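Local coordinates for putative electron transport related protein (Corynebacterium diphtheriae, PDB 4PQ1) that is a DsbF homologue with a thioredoxin-like fold and probably carries out thiol-disulfide exchange, oxidising or reducing other proteins, at residues D35-A40 against P104-P109; V48-G53 against D64-V69; P58-S63 against Q93-D98. All blocks are in the same frame, centred on the assembly; numbering follows the deposited sequence.

Contact 1 (D35-A40 against P104-P109)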
ATOM      1  N   ASP A  35      15.831   8.933   0.465  1.00 32.66           N
ATOM      2  CA  ASP A  35      15.554  10.169   1.191  1.00 33.43           C
ATOM      3  C   ASP A  35      14.051  10.409   1.362  1.00 37.96           C
ATOM      4  O   ASP A  35      13.540  10.416   2.485  1.00 34.18           O
ATOM      5  CB  ASP A  35      16.194  11.365   0.479  1.00 40.10           C
ATOM      6  CG  ASP A  35      17.689  11.479   0.748  1.00 44.18           C
ATOM      7  OD1 ASP A  35      18.159  10.921   1.763  1.00 54.42           O
ATOM      8  OD2 ASP A  35      18.392  12.134  -0.052  1.00 55.97           O
ATOM      9  N   SER A  36      13.341  10.591   0.249  1.00 34.73           N
ATOM     10  CA  SER A  36      11.905  10.781   0.304  1.00 32.20           C
ATOM     11  C   SER A  36      11.188   9.778  -0.583  1.00 37.52           C
ATOM     12  O   SER A  36      11.798   9.174  -1.470  1.00 39.90           O
ATOM     13  CB  SER A  36      11.544  12.205  -0.113  1.00 42.43           C
ATOM     14  OG  SER A  36      10.243  12.262  -0.676  1.00 53.31           O
ATOM     15  N   VAL A  37       9.895   9.598  -0.313  1.00 35.30           N
ATOM     16  CA  VAL A  37       8.991   8.798  -1.140  1.00 32.85           C
ATOM     17  C   VAL A  37       7.669   9.551  -1.242  1.00 36.83           C
ATOM     18  O   VAL A  37       7.168  10.048  -0.235  1.00 37.38           O
ATOM     19  CB  VAL A  37       8.747   7.391  -0.549  1.00 32.64           C
ATOM     20  CG1 VAL A  37       7.687   6.655  -1.342  1.00 31.43           C
ATOM     21  CG2 VAL A  37      10.038   6.584  -0.525  1.00 30.27           C
ATOM     22  N   SER A  38       7.107   9.644  -2.445  1.00 42.36           N
ATOM     23  CA  SER A  38       5.920  10.481  -2.668  1.00 37.70           C
ATOM     24  C   SER A  38       4.985   9.946  -3.738  1.00 34.57           C
ATOM     25  O   SER A  38       5.432   9.670  -4.852  1.00 38.13           O
ATOM     26  CB  SER A  38       6.349  11.877  -3.077  1.00 45.03           C
ATOM     27  OG  SER A  38       7.218  11.801  -4.188  1.00 53.50           O
ATOM     28  N   LEU A  39       3.693   9.820  -3.430  1.00 29.65           N
ATOM     29  CA  LEU A  39       2.738   9.352  -4.440  1.00 31.29           C
ATOM     30  C   LEU A  39       2.715  10.284  -5.652  1.00 32.77           C
ATOM     31  O   LEU A  39       2.445   9.854  -6.772  1.00 35.56           O
ATOM     32  CB  LEU A  39       1.330   9.230  -3.866  1.00 31.90           C
ATOM     33  CG  LEU A  39       1.080   8.114  -2.856  1.00 40.02           C
ATOM     34  CD1 LEU A  39      -0.387   7.688  -2.893  1.00 32.51           C
ATOM     35  CD2 LEU A  39       2.026   6.919  -3.062  1.00 36.42           C
ATOM     36  N   ALA A  40       3.026  11.556  -5.427  1.00 27.59           N
ATOM     37  CA  ALA A  40       3.009  12.545  -6.497  1.00 41.31           C
ATOM     38  C   ALA A  40       4.019  12.203  -7.593  1.00 41.15           C
ATOM     39  O   ALA A  40       3.915  12.695  -8.719  1.00 34.36           O
ATOM     40  CB  ALA A  40       3.274  13.937  -5.936  1.00 36.33           C
ATOM     41  N   PRO A 104       9.714   1.049  -3.389  1.00 31.87           N
ATOM     42  CA  PRO A 104      10.008   1.947  -2.267  1.00 32.87           C
ATOM     43  C   PRO A 104       9.009   1.799  -1.131  1.00 30.40           C
ATOM     44  O   PRO A 104       7.883   1.337  -1.360  1.00 25.38           O
ATOM     45  CB  PRO A 104       9.898   3.330  -2.899  1.00 38.84           C
ATOM     46  CG  PRO A 104       8.840   3.163  -3.933  1.00 23.03           C
ATOM     47  CD  PRO A 104       8.968   1.750  -4.456  1.00 28.62           C
ATOM     48  N   SER A 105       9.430   2.165   0.077  1.00 27.74           N
ATOM     49  CA  SER A 105       8.540   2.199   1.229  1.00 26.36           C
ATOM     50  C   SER A 105       8.657   3.542   1.920  1.00 26.86           C
ATOM     51  O   SER A 105       9.746   4.101   2.027  1.00 31.49           O
ATOM     52  CB  SER A 105       8.858   1.077   2.231  1.00 25.18           C
ATOM     53  OG  SER A 105       8.282  -0.162   1.850  1.00 31.14           O
ATOM     54  N   ILE A 106       7.527   4.066   2.374  1.00 23.51           N
ATOM     55  CA  ILE A 106       7.554   5.191   3.286  1.00 23.47           C
ATOM     56  C   ILE A 106       7.826   4.682   4.694  1.00 29.42           C
ATOM     57  O   ILE A 106       7.145   3.771   5.174  1.00 27.75           O
ATOM     58  CB  ILE A 106       6.238   5.971   3.254  1.00 28.28           C
ATOM     59  CG1 ILE A 106       6.036   6.576   1.864  1.00 26.13           C
ATOM     60  CG2 ILE A 106       6.227   7.030   4.340  1.00 28.64           C
ATOM     61  CD1 ILE A 106       4.807   7.411   1.768  1.00 24.76           C
ATOM     62  N   TYR A 107       8.827   5.250   5.358  1.00 27.88           N
ATOM     63  CA  TYR A 107       9.101   4.859   6.737  1.00 22.35           C
ATOM     64  C   TYR A 107       8.216   5.632   7.706  1.00 22.47           C
ATOM     65  O   TYR A 107       8.428   6.819   7.959  1.00 26.49           O
ATOM     66  CB  TYR A 107      10.583   5.060   7.072  1.00 24.44           C
ATOM     67  CG  TYR A 107      10.949   4.591   8.457  1.00 23.86           C
ATOM     68  CD1 TYR A 107      10.908   3.244   8.784  1.00 28.79           C
ATOM     69  CD2 TYR A 107      11.333   5.499   9.443  1.00 22.94           C
ATOM     70  CE1 TYR A 107      11.241   2.810  10.057  1.00 28.01           C
ATOM     71  CE2 TYR A 107      11.659   5.077  10.702  1.00 24.25           C
ATOM     72  CZ  TYR A 107      11.613   3.732  11.007  1.00 26.93           C
ATOM     73  OH  TYR A 107      11.941   3.305  12.270  1.00 29.14           O
ATOM     74  N   ASP A 108       7.229   4.948   8.272  1.00 19.44           N
ATOM     75  CA  ASP A 108       6.196   5.633   9.040  1.00 24.68           C
ATOM     76  C   ASP A 108       5.853   4.809  10.281  1.00 22.68           C
ATOM     77  O   ASP A 108       4.792   4.190  10.343  1.00 27.15           O
ATOM     78  CB  ASP A 108       4.960   5.880   8.121  1.00 21.89           C
ATOM     79  CG  ASP A 108       3.769   6.516   8.838  1.00 26.20           C
ATOM     80  OD1 ASP A 108       3.910   7.063   9.956  1.00 22.38           O
ATOM     81  OD2 ASP A 108       2.661   6.471   8.253  1.00 27.85           O
ATOM     82  N   PRO A 109       6.759   4.799  11.282  1.00 24.96           N
ATOM     83  CA  PRO A 109       6.548   3.914  12.442  1.00 28.35           C
ATOM     84  C   PRO A 109       5.173   4.059  13.123  1.00 29.60           C
ATOM     85  O   PRO A 109       4.618   3.033  13.520  1.00 25.89           O
ATOM     86  CB  PRO A 109       7.671   4.318  13.406  1.00 28.40           C
ATOM     87  CG  PRO A 109       8.740   4.874  12.523  1.00 28.23           C
ATOM     88  CD  PRO A 109       8.018   5.558  11.382  1.00 23.23           C
TER

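Contact 2 (V48-G53 against D64-V69)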
ATOM      1  N   VAL A  48      -0.176   0.678  -5.813  1.00 25.32           N
ATOM      2  CA  VAL A  48      -0.616  -0.265  -4.796  1.00 28.35           C
ATOM      3  C   VAL A  48       0.081   0.029  -3.473  1.00 31.21           C
ATOM      4  O   VAL A  48       1.292  -0.187  -3.340  1.00 31.11           O
ATOM      5  CB  VAL A  48      -0.345  -1.725  -5.216  1.00 27.02           C
ATOM      6  CG1 VAL A  48      -0.831  -2.682  -4.147  1.00 27.33           C
ATOM      7  CG2 VAL A  48      -1.031  -2.024  -6.536  1.00 24.97           C
ATOM      8  N   LEU A  49      -0.689   0.536  -2.510  1.00 31.16           N
ATOM      9  CA  LEU A  49      -0.190   0.838  -1.156  1.00 27.73           C
ATOM     10  C   LEU A  49      -0.318  -0.361  -0.243  1.00 24.46           C
ATOM     11  O   LEU A  49      -1.373  -1.010  -0.190  1.00 20.20           O
ATOM     12  CB  LEU A  49      -0.967   2.000  -0.529  1.00 29.65           C
ATOM     13  CG  LEU A  49      -1.038   3.334  -1.240  1.00 23.59           C
ATOM     14  CD1 LEU A  49      -2.120   4.160  -0.575  1.00 21.69           C
ATOM     15  CD2 LEU A  49       0.318   4.010  -1.156  1.00 22.27           C
ATOM     16  N   ASN A  50       0.741  -0.629   0.508  1.00 24.61           N
ATOM     17  CA  ASN A  50       0.770  -1.763   1.413  1.00 21.66           C
ATOM     18  C   ASN A  50       1.440  -1.386   2.718  1.00 19.99           C
ATOM     19  O   ASN A  50       2.608  -0.979   2.739  1.00 17.52           O
ATOM     20  CB  ASN A  50       1.490  -2.945   0.761  1.00 24.57           C
ATOM     21  CG  ASN A  50       1.650  -4.113   1.698  1.00 23.17           C
ATOM     22  OD1 ASN A  50       2.741  -4.355   2.194  1.00 30.18           O
ATOM     23  ND2 ASN A  50       0.562  -4.837   1.961  1.00 21.00           N
ATOM     24  N   ALA A  51       0.672  -1.473   3.801  1.00 19.79           N
ATOM     25  CA  ALA A  51       1.199  -1.250   5.143  1.00 23.86           C
ATOM     26  C   ALA A  51       1.766  -2.557   5.679  1.00 23.35           C
ATOM     27  O   ALA A  51       1.090  -3.593   5.667  1.00 23.35           O
ATOM     28  CB  ALA A  51       0.123  -0.720   6.063  1.00 18.07           C
ATOM     29  N   TRP A  52       3.011  -2.507   6.141  1.00 22.67           N
ATOM     30  CA  TRP A  52       3.735  -3.714   6.499  1.00 19.05           C
ATOM     31  C   TRP A  52       4.762  -3.418   7.582  1.00 20.63           C
ATOM     32  O   TRP A  52       5.035  -2.257   7.883  1.00 19.86           O
ATOM     33  CB  TRP A  52       4.435  -4.295   5.266  1.00 20.85           C
ATOM     34  CG  TRP A  52       5.613  -3.458   4.790  1.00 20.72           C
ATOM     35  CD1 TRP A  52       5.571  -2.371   3.961  1.00 21.79           C
ATOM     36  CD2 TRP A  52       6.999  -3.650   5.124  1.00 24.27           C
ATOM     37  NE1 TRP A  52       6.848  -1.878   3.752  1.00 19.89           N
ATOM     38  CE2 TRP A  52       7.739  -2.648   4.458  1.00 24.98           C
ATOM     39  CE3 TRP A  52       7.685  -4.583   5.904  1.00 22.15           C
ATOM     40  CZ2 TRP A  52       9.133  -2.544   4.570  1.00 19.31           C
ATOM     41  CZ3 TRP A  52       9.077  -4.477   6.016  1.00 29.00           C
ATOM     42  CH2 TRP A  52       9.782  -3.467   5.345  1.00 28.14           C
ATOM     43  N   GLY A  53       5.325  -4.476   8.162  1.00 22.00           N
ATOM     44  CA  GLY A  53       6.440  -4.363   9.093  1.00 19.98           C
ATOM     45  C   GLY A  53       7.114  -5.718   9.070  1.00 23.08           C
ATOM     46  O   GLY A  53       6.431  -6.727   8.897  1.00 23.37           O
ATOM     47  N   ASP A  64       6.546 -11.831  -1.160  1.00 23.92           N
ATOM     48  CA  ASP A  64       6.922 -12.229  -2.508  1.00 28.91           C
ATOM     49  C   ASP A  64       5.860 -11.835  -3.527  1.00 32.91           C
ATOM     50  O   ASP A  64       6.173 -11.464  -4.664  1.00 30.52           O
ATOM     51  CB  ASP A  64       7.148 -13.732  -2.578  1.00 29.56           C
ATOM     52  CG  ASP A  64       8.469 -14.157  -1.945  1.00 38.64           C
ATOM     53  OD1 ASP A  64       9.388 -13.313  -1.835  1.00 33.88           O
ATOM     54  OD2 ASP A  64       8.583 -15.346  -1.576  1.00 43.31           O
ATOM     55  N   ASP A  65       4.599 -11.938  -3.118  1.00 29.86           N
ATOM     56  CA  ASP A  65       3.491 -11.663  -4.016  1.00 27.86           C
ATOM     57  C   ASP A  65       3.426 -10.178  -4.353  1.00 32.47           C
ATOM     58  O   ASP A  65       3.179  -9.799  -5.501  1.00 32.82           O
ATOM     59  CB  ASP A  65       2.177 -12.146  -3.398  1.00 27.70           C
ATOM     60  CG  ASP A  65       1.880 -13.603  -3.731  1.00 40.74           C
ATOM     61  OD1 ASP A  65       2.777 -14.301  -4.264  1.00 54.33           O
ATOM     62  OD2 ASP A  65       0.749 -14.060  -3.467  1.00 41.06           O
ATOM     63  N   LEU A  66       3.663  -9.332  -3.360  1.00 34.18           N
ATOM     64  CA  LEU A  66       3.668  -7.901  -3.608  1.00 27.57           C
ATOM     65  C   LEU A  66       4.814  -7.560  -4.557  1.00 28.66           C
ATOM     66  O   LEU A  66       4.682  -6.683  -5.395  1.00 27.13           O
ATOM     67  CB  LEU A  66       3.783  -7.127  -2.294  1.00 30.94           C
ATOM     68  CG  LEU A  66       2.573  -7.223  -1.356  1.00 24.88           C
ATOM     69  CD1 LEU A  66       2.974  -6.797   0.041  1.00 30.81           C
ATOM     70  CD2 LEU A  66       1.468  -6.334  -1.852  1.00 32.94           C
ATOM     71  N   GLN A  67       5.928  -8.274  -4.442  1.00 24.84           N
ATOM     72  CA  GLN A  67       7.036  -8.091  -5.375  1.00 28.60           C
ATOM     73  C   GLN A  67       6.576  -8.460  -6.775  1.00 28.04           C
ATOM     74  O   GLN A  67       6.926  -7.810  -7.757  1.00 32.52           O
ATOM     75  CB  GLN A  67       8.257  -8.938  -4.976  1.00 27.51           C
ATOM     76  CG  GLN A  67       9.487  -8.702  -5.866  1.00 19.39           C
ATOM     77  CD  GLN A  67       9.927  -7.244  -5.879  1.00 26.35           C
ATOM     78  OE1 GLN A  67       9.712  -6.508  -4.911  1.00 28.41           O
ATOM     79  NE2 GLN A  67      10.550  -6.821  -6.968  1.00 25.95           N
ATOM     80  N   GLU A  68       5.773  -9.509  -6.855  1.00 26.72           N
ATOM     81  CA  GLU A  68       5.284 -10.009  -8.125  1.00 27.63           C
ATOM     82  C   GLU A  68       4.417  -8.955  -8.819  1.00 32.50           C
ATOM     83  O   GLU A  68       4.647  -8.599  -9.978  1.00 31.83           O
ATOM     84  CB  GLU A  68       4.499 -11.292  -7.885  1.00 30.28           C
ATOM     85  CG  GLU A  68       4.087 -12.031  -9.120  1.00 37.10           C
ATOM     86  CD  GLU A  68       3.330 -13.289  -8.766  1.00 48.69           C
ATOM     87  OE1 GLU A  68       3.702 -13.946  -7.761  1.00 42.71           O
ATOM     88  OE2 GLU A  68       2.356 -13.604  -9.484  1.00 43.02           O
ATOM     89  N   VAL A  69       3.433  -8.455  -8.077  1.00 34.69           N
ATOM     90  CA  VAL A  69       2.546  -7.378  -8.516  1.00 24.55           C
ATOM     91  C   VAL A  69       3.329  -6.156  -8.964  1.00 25.80           C
ATOM     92  O   VAL A  69       3.029  -5.575 -10.000  1.00 30.34           O
ATOM     93  CB  VAL A  69       1.572  -6.973  -7.389  1.00 26.01           C
ATOM     94  CG1 VAL A  69       0.734  -5.762  -7.792  1.00 23.77           C
ATOM     95  CG2 VAL A  69       0.669  -8.132  -7.030  1.00 23.98           C
TER

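Contact 3 (P58-S63 against Q93-D98)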
ATOM      1  N   PRO A  58       2.160 -12.294   8.664  1.00 28.08           N
ATOM      2  CA  PRO A  58       1.476 -12.208   7.361  1.00 20.60           C
ATOM      3  C   PRO A  58       2.200 -11.331   6.344  1.00 23.93           C
ATOM      4  O   PRO A  58       2.233 -11.677   5.164  1.00 31.05           O
ATOM      5  CB  PRO A  58       0.130 -11.613   7.723  1.00 22.73           C
ATOM      6  CG  PRO A  58      -0.119 -12.114   9.084  1.00 24.21           C
ATOM      7  CD  PRO A  58       1.217 -12.046   9.767  1.00 24.66           C
ATOM      8  N   CYS A  59       2.782 -10.221   6.777  1.00 21.89           N
ATOM      9  CA  CYS A  59       3.502  -9.365   5.845  1.00 24.67           C
ATOM     10  C   CYS A  59       4.649 -10.122   5.177  1.00 24.05           C
ATOM     11  O   CYS A  59       4.783 -10.066   3.958  1.00 24.05           O
ATOM     12  CB  CYS A  59       4.004  -8.108   6.555  1.00 19.55           C
ATOM     13  SG  CYS A  59       2.659  -7.253   7.429  1.00 27.04           S
ATOM     14  N   ARG A  60       5.452 -10.837   5.971  1.00 25.88           N
ATOM     15  CA  ARG A  60       6.546 -11.682   5.456  1.00 23.81           C
ATOM     16  C   ARG A  60       6.035 -12.727   4.461  1.00 25.13           C
ATOM     17  O   ARG A  60       6.621 -12.951   3.395  1.00 24.38           O
ATOM     18  CB  ARG A  60       7.278 -12.380   6.619  1.00 24.34           C
ATOM     19  CG  ARG A  60       7.912 -11.405   7.629  1.00 28.48           C
ATOM     20  CD  ARG A  60       8.889 -12.072   8.611  1.00 21.92           C
ATOM     21  NE  ARG A  60       8.243 -13.054   9.481  1.00 28.20           N
ATOM     22  CZ  ARG A  60       7.743 -12.776  10.685  1.00 38.43           C
ATOM     23  NH1 ARG A  60       7.800 -11.537  11.166  1.00 31.93           N
ATOM     24  NH2 ARG A  60       7.177 -13.731  11.415  1.00 33.37           N
ATOM     25  N   SER A  61       4.933 -13.364   4.837  1.00 21.55           N
ATOM     26  CA  SER A  61       4.237 -14.340   4.013  1.00 22.87           C
ATOM     27  C   SER A  61       3.785 -13.799   2.642  1.00 27.46           C
ATOM     28  O   SER A  61       3.956 -14.467   1.623  1.00 29.25           O
ATOM     29  CB  SER A  61       3.029 -14.857   4.803  1.00 27.55           C
ATOM     30  OG  SER A  61       2.158 -15.623   4.006  1.00 30.60           O
ATOM     31  N   GLU A  62       3.219 -12.590   2.612  1.00 23.88           N
ATOM     32  CA  GLU A  62       2.672 -12.040   1.372  1.00 25.15           C
ATOM     33  C   GLU A  62       3.702 -11.189   0.619  1.00 26.23           C
ATOM     34  O   GLU A  62       3.386 -10.563  -0.389  1.00 23.96           O
ATOM     35  CB  GLU A  62       1.425 -11.197   1.665  1.00 25.20           C
ATOM     36  CG  GLU A  62       1.743  -9.888   2.357  1.00 22.15           C
ATOM     37  CD  GLU A  62       0.587  -8.875   2.391  1.00 30.33           C
ATOM     38  OE1 GLU A  62       0.847  -7.766   2.902  1.00 30.40           O
ATOM     39  OE2 GLU A  62      -0.554  -9.155   1.931  1.00 27.13           O
ATOM     40  N   SER A  63       4.941 -11.181   1.101  1.00 25.22           N
ATOM     41  CA  SER A  63       5.949 -10.250   0.588  1.00 25.67           C
ATOM     42  C   SER A  63       6.343 -10.552  -0.854  1.00 30.16           C
ATOM     43  O   SER A  63       6.462  -9.640  -1.675  1.00 26.70           O
ATOM     44  CB  SER A  63       7.196 -10.272   1.490  1.00 34.91           C
ATOM     45  OG  SER A  63       8.225  -9.429   0.984  1.00 35.18           O
ATOM     46  N   GLN A  93      15.019  -2.103   6.778  1.00 17.35           N
ATOM     47  CA  GLN A  93      15.866  -2.032   5.589  1.00 21.97           C
ATOM     48  C   GLN A  93      16.525  -3.370   5.262  1.00 29.56           C
ATOM     49  O   GLN A  93      16.637  -3.745   4.090  1.00 35.02           O
ATOM     50  CB  GLN A  93      16.946  -0.983   5.765  1.00 23.78           C
ATOM     51  CG  GLN A  93      16.433   0.363   6.147  1.00 25.06           C
ATOM     52  CD  GLN A  93      17.551   1.254   6.605  1.00 34.98           C
ATOM     53  OE1 GLN A  93      18.438   0.825   7.356  1.00 27.08           O
ATOM     54  NE2 GLN A  93      17.534   2.503   6.150  1.00 27.32           N
ATOM     55  N   ASP A  94      16.965  -4.082   6.298  1.00 30.15           N
ATOM     56  CA  ASP A  94      17.584  -5.392   6.123  1.00 27.46           C
ATOM     57  C   ASP A  94      16.606  -6.360   5.475  1.00 25.11           C
ATOM     58  O   ASP A  94      16.974  -7.137   4.600  1.00 22.29           O
ATOM     59  CB  ASP A  94      18.056  -5.953   7.472  1.00 26.59           C
ATOM     60  CG  ASP A  94      19.393  -5.360   7.931  1.00 28.00           C
ATOM     61  OD1 ASP A  94      20.173  -4.900   7.078  1.00 32.66           O
ATOM     62  OD2 ASP A  94      19.667  -5.360   9.155  1.00 31.56           O
ATOM     63  N   PHE A  95      15.357  -6.319   5.928  1.00 30.26           N
ATOM     64  CA  PHE A  95      14.301  -7.144   5.343  1.00 28.71           C
ATOM     65  C   PHE A  95      14.120  -6.888   3.851  1.00 30.14           C
ATOM     66  O   PHE A  95      13.821  -7.807   3.092  1.00 33.56           O
ATOM     67  CB  PHE A  95      12.973  -6.910   6.065  1.00 22.48           C
ATOM     68  CG  PHE A  95      11.838  -7.711   5.505  1.00 32.25           C
ATOM     69  CD1 PHE A  95      11.632  -9.019   5.917  1.00 25.91           C
ATOM     70  CD2 PHE A  95      10.971  -7.156   4.563  1.00 28.88           C
ATOM     71  CE1 PHE A  95      10.593  -9.768   5.404  1.00 27.39           C
ATOM     72  CE2 PHE A  95       9.920  -7.902   4.042  1.00 32.97           C
ATOM     73  CZ  PHE A  95       9.732  -9.214   4.468  1.00 35.98           C
ATOM     74  N   VAL A  96      14.294  -5.643   3.425  1.00 33.42           N
ATOM     75  CA  VAL A  96      14.013  -5.288   2.032  1.00 37.47           C
ATOM     76  C   VAL A  96      15.122  -5.797   1.107  1.00 36.75           C
ATOM     77  O   VAL A  96      14.857  -6.291   0.006  1.00 30.33           O
ATOM     78  CB  VAL A  96      13.820  -3.755   1.870  1.00 27.26           C
ATOM     79  CG1 VAL A  96      14.277  -3.286   0.509  1.00 29.70           C
ATOM     80  CG2 VAL A  96      12.356  -3.381   2.108  1.00 27.94           C
ATOM     81  N   LYS A  97      16.365  -5.700   1.560  1.00 35.19           N
ATOM     82  CA  LYS A  97      17.468  -6.227   0.765  1.00 36.11           C
ATOM     83  C   LYS A  97      17.475  -7.742   0.779  1.00 30.19           C
ATOM     84  O   LYS A  97      17.835  -8.370  -0.207  1.00 33.79           O
ATOM     85  CB  LYS A  97      18.820  -5.721   1.268  1.00 39.29           C
ATOM     86  CG  LYS A  97      19.990  -6.246   0.426  1.00 45.08           C
ATOM     87  CD  LYS A  97      21.342  -5.759   0.921  1.00 53.82           C
ATOM     88  CE  LYS A  97      22.410  -5.953  -0.157  1.00 59.06           C
ATOM     89  NZ  LYS A  97      22.068  -5.232  -1.422  1.00 49.22           N
ATOM     90  N   ASP A  98      17.101  -8.327   1.911  1.00 31.37           N
ATOM     91  CA  ASP A  98      17.240  -9.762   2.108  1.00 31.50           C
ATOM     92  C   ASP A  98      16.276 -10.525   1.230  1.00 36.92           C
ATOM     93  O   ASP A  98      16.535 -11.669   0.845  1.00 33.26           O
ATOM     94  CB  ASP A  98      17.003 -10.136   3.569  1.00 32.76           C
ATOM     95  CG  ASP A  98      18.216  -9.890   4.438  1.00 32.29           C
ATOM     96  OD1 ASP A  98      19.222  -9.326   3.935  1.00 28.87           O
ATOM     97  OD2 ASP A  98      18.147 -10.254   5.630  1.00 27.10           O
TER

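Contact 1 (D35-A40 against P104-P109)
V37 and I106 bring their CA atoms to 5.9 Å, the closest CA pair across the two segments, but strands 36-38 and 105-107 are not neighbours in one sheet: the first runs antiparallel to 28-30 in a two-stranded hairpin, the second is an outer strand of the mixed sheet. What passes between them is side-chain packing, all of it centred on V37. With CG1 anti to the backbone N (chi1 173°), V37 sends its two methyls to different partners. CG1 lies 3.6 Å from I106 CG1, and the branch point follows closely, V37 CB standing 3.7 Å from I106 CG1. The other methyl heads toward the start of the strand, where V37 CG2 rests 4.0 Å from P104 CB. The two side chains there meet at about a right angle, the methyl coming up against one corner of the proline ring. The same methyl also sits 3.6 Å from the backbone S105 O. On the isoleucine side it is the CG1 arm, placed beside the backbone N by a chi1 of -64°, that turns to the valine; its far end, I106 CD1, comes to 4.1 Å from V37 O. I27 packs on I106, and V80 of strand 77-83 touches V37, closing this apolar patch against the sheet. S105 points its CB away from V37, and its OG is hydrogen-bonded to W52 NE1, a polar link to strand 46-52. The hairpin is tied on by backbone bonds too, since S105 pairs with L32 in its turn. The result is a β-hairpin packed over the edge strand and onto the neighbouring strands of a thioredoxin-fold sheet, in keeping with the N-terminal extension that AhpC/TSA-type and TlpA-like members of the superfamily add to the basic fold.

Contact 2 (V48-G53 against D64-V69)
L66 lays its CD1 methyl over the flat of the N50 amide, leaning to the oxygen side: L66 CD1 is 3.3 Å from N50 OD1, 3.4 Å from N50 CG and 3.7 Å from N50 ND2. The two side chains cross at about a right angle, and the second methyl stays farther off, L66 CD2 being 4.2 Å from N50 CG. N50 holds CG anti to its N (chi1 175°), which stands the amide up from the strand toward the helix, and a chi2 of -105° turns its broad side to the leucine. Its rotation is fixed from the nitrogen end, where ND2 is hydrogen-bonded to T128 OG1 of the neighbouring strand and to E62 OE1 just ahead of this helix. A buried amide is thus gripped at the nitrogen and covered by a methyl. Strand 46-52 and helix 63-73 belong to the right-handed β-α-β crossover of the thioredoxin fold, the chain returning through strand 77-83 parallel to the first; helix 57-61, which starts at the CxxC motif, lies on the way. One turn farther along the helix, V69 comes down beside V48, its CG1 4.3 Å from V48 CG2, a looser apolar touch. L150 of helix 147-156 packs on both L66 and V69, while I154 from that helix reaches V48.

Contact 3 (P58-S63 against Q93-D98)
R60 and S63 meet F95 of helix 89-98 where helix 57-61 gives way to helix 63-73. Helix 57-61, which carries C59 of the CxxC disulfide, is the probable active-site helix of this thioredoxin-like fold. Along the segment, C59 comes early: its SG is in the disulfide with C56, the CxxC pair expected to be redox-active, and its side chain packs on W52. The W52 ring also meets the F95 ring, their planes at about 35°, so that W52 lies against both C59 and F95. R60 is next, and touches F95 with its aliphatic part, R60 CG lying 3.8 Å from F95 CE1. The two side chains cross at about a right angle; beyond CG the arginine bends at chi3, and NH1 is hydrogen-bonded to the backbone O of Q54. Its guanidinium is turned 73° from the phenyl plane. S63 follows, its CB 4.1 Å from F95 CZ. Having OG anti to its N (chi1 177°) puts the hydroxyl beside the CZ-CE2 bond, S63 OG being 3.8 Å from both F95 CZ and F95 CE2.

All three contacts sit in one thioredoxin-like domain. Along the chain, contact 1 closes a long loop that encloses the other two, while the segments of contacts 2 and 3 alternate, as strand 46-52, helix 57-61, helix 63-73 and helix 89-98 follow one another. Contacts 2 and 3 are nearest, with centres 9 Å apart; contact 1 lies 14 Å from contact 2 and 16 Å from contact 3, whose atoms it does not touch. Strand 46-52 joins them: L49 packs on L39 of contact 1, and the far end of the strand, at W52, lies beside C59. Contacts 2 and 3 flank C59 of the CxxC pair, from which redox activity is inferred; contact 1 fastens the hairpin farther away.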